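Local coordinates for PPC domain-containing protein (Pyrococcus horikoshii, PDB 2DT4) that is of unknown function but carries the plant- and prokaryote-conserved (PPC) domain and packs as a trimer in the crystal, at the interface of chains A and B. Sequence-based numbering; all coordinates share one arbitrary frame. Chains: chain A/B, Hypothetical protein PH0802.

The interface of chains A and B. Residues chain A 18, 47, 69, 112-113; chain B 56, 133, 135.
The short loop between strands 106-111 and 114-123 of one PPC domain meets the C-terminal segment and a strand-connecting loop of its neighbour, and the junction illustrates how an aromatic core ringed by polar bonds can join two copies of a protein. A:Phe112 stands at its centre, CG anti to the backbone N (chi1 175°), so that the ring reaches across tip first. Its CZ comes 3.7 Å from CD2 of B:Tyr133, and the edge of the phenylalanine is set on the face of the tyrosine, planes 76° apart. The neighbouring ring atom CE2 lies 4.0 Å from the methyl CD1 of B:Leu135, which also touches CG2 of A:Val113. The carboxylate of B:Glu56 lies nearly parallel to the phenylalanine ring, 16° between planes, with OE2 over one face toward the rim. That same oxygen is gripped twice. A:Lys47, its chain extended, crosses the glutamate at about a right angle and brings NZ to 2.7 Å from OE2, a salt-bridging hydrogen bond that uses the syn lone pair. A water 2.8 Å from OE2 of B:Glu56 relays it to the hydroxyl OG of A:Ser69, which would help fix the carboxylate's rotation. On the other flank an extended A:Glu18 offers OE1 to the phenol OH of B:Tyr133 at 2.6 Å. The donor comes from above the carboxylate plane, and the bond probably helps hold the tyrosine ring against A:Phe112. The ammonium of A:Lys47 may also ease repulsion between the two glutamates, whose nearest carboxylate oxygens, A:Glu18 OE2 and B:Glu56 OE1, stay 5.2 Å apart. Together the aromatic contact and its polar rim tie neighbouring subunits in the deposited trimer, plausibly the biological assembly.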
loop_
_atom_site.group_PDB
_atom_site.type_symbol
_atom_site.label_atom_id
_atom_site.label_comp_id
_atom_site.label_asym_id
_atom_site.label_seq_id
_atom_site.Cartn_x
_atom_site.Cartn_y
_atom_site.Cartn_z
ATOM N N GLU A 18 7.803 15.251 -13.655
ATOM C CA GLU A 18 9.234 15.073 -13.415
ATOM C C GLU A 18 9.813 16.345 -12.785
ATOM O O GLU A 18 9.588 17.471 -13.272
ATOM C CB GLU A 18 9.973 14.731 -14.709
ATOM C CG GLU A 18 11.478 14.554 -14.536
ATOM C CD GLU A 18 12.239 14.450 -15.846
ATOM O OE1 GLU A 18 11.707 14.863 -16.907
ATOM O OE2 GLU A 18 13.382 13.967 -15.788
ATOM N N LYS A 47 14.390 10.227 -7.294
ATOM C CA LYS A 47 15.830 10.479 -7.368
ATOM C C LYS A 47 16.328 11.162 -6.111
ATOM O O LYS A 47 15.697 12.089 -5.605
ATOM C CB LYS A 47 16.123 11.347 -8.591
ATOM C CG LYS A 47 15.927 10.573 -9.903
ATOM C CD LYS A 47 16.360 11.305 -11.165
ATOM C CE LYS A 47 16.154 10.438 -12.392
ATOM N NZ LYS A 47 16.548 11.137 -13.670
ATOM N N SER A 69 18.640 6.985 -8.680
ATOM C CA SER A 69 17.272 6.557 -8.896
ATOM C C SER A 69 16.951 5.310 -8.076
ATOM O O SER A 69 17.701 4.347 -8.065
ATOM C CB SER A 69 17.038 6.259 -10.374
ATOM O OG SER A 69 17.150 7.466 -11.114
ATOM N N PHE A 112 10.789 11.219 -10.449
ATOM C CA PHE A 112 11.090 11.001 -11.880
ATOM C C PHE A 112 9.731 10.724 -12.469
ATOM O O PHE A 112 9.255 11.438 -13.323
ATOM C CB PHE A 112 12.152 9.858 -12.059
ATOM C CG PHE A 112 12.432 9.494 -13.490
ATOM C CD1 PHE A 112 12.851 10.472 -14.402
ATOM C CD2 PHE A 112 12.221 8.205 -13.933
ATOM C CE1 PHE A 112 13.088 10.129 -15.742
ATOM C CE2 PHE A 112 12.452 7.865 -15.264
ATOM C CZ PHE A 112 12.879 8.838 -16.166
ATOM N N VAL A 113 9.123 9.653 -11.933
ATOM C CA VAL A 113 7.733 9.278 -12.288
ATOM C C VAL A 113 7.083 9.025 -10.938
ATOM O O VAL A 113 7.645 8.337 -10.123
ATOM C CB VAL A 113 7.605 8.018 -13.146
ATOM C CG1 VAL A 113 6.116 7.529 -13.284
ATOM C CG2 VAL A 113 8.231 8.275 -14.526
ATOM N N GLU B 56 17.467 4.260 -17.088
ATOM C CA GLU B 56 17.058 5.438 -17.835
ATOM C C GLU B 56 17.914 5.621 -19.083
ATOM O O GLU B 56 17.394 5.945 -20.163
ATOM C CB GLU B 56 17.148 6.656 -16.916
ATOM C CG GLU B 56 16.537 7.910 -17.485
ATOM C CD GLU B 56 16.648 9.102 -16.545
ATOM O OE1 GLU B 56 16.711 10.236 -17.061
ATOM O OE2 GLU B 56 16.660 8.932 -15.301
ATOM N N TYR B 133 11.268 9.029 -22.422
ATOM C CA TYR B 133 11.955 8.176 -21.446
ATOM C C TYR B 133 11.961 6.688 -21.816
ATOM O O TYR B 133 12.708 5.914 -21.247
ATOM C CB TYR B 133 11.375 8.360 -20.031
ATOM C CG TYR B 133 10.990 9.771 -19.594
ATOM C CD1 TYR B 133 9.657 10.146 -19.496
ATOM C CD2 TYR B 133 11.955 10.709 -19.229
ATOM C CE1 TYR B 133 9.286 11.427 -19.087
ATOM C CE2 TYR B 133 11.604 11.993 -18.804
ATOM C CZ TYR B 133 10.260 12.350 -18.729
ATOM O OH TYR B 133 9.875 13.620 -18.312
ATOM N N LEU B 135 9.206 5.053 -21.362
ATOM C CA LEU B 135 8.123 4.573 -20.508
ATOM C C LEU B 135 6.797 5.023 -21.096
ATOM O O LEU B 135 6.703 6.139 -21.583
ATOM C CB LEU B 135 8.230 5.169 -19.114
ATOM C CG LEU B 135 9.487 4.753 -18.366
ATOM C CD1 LEU B 135 9.700 5.641 -17.191
ATOM C CD2 LEU B 135 9.389 3.316 -17.941
HETATM O O HOH W 1 15.912 7.000 -13.491
#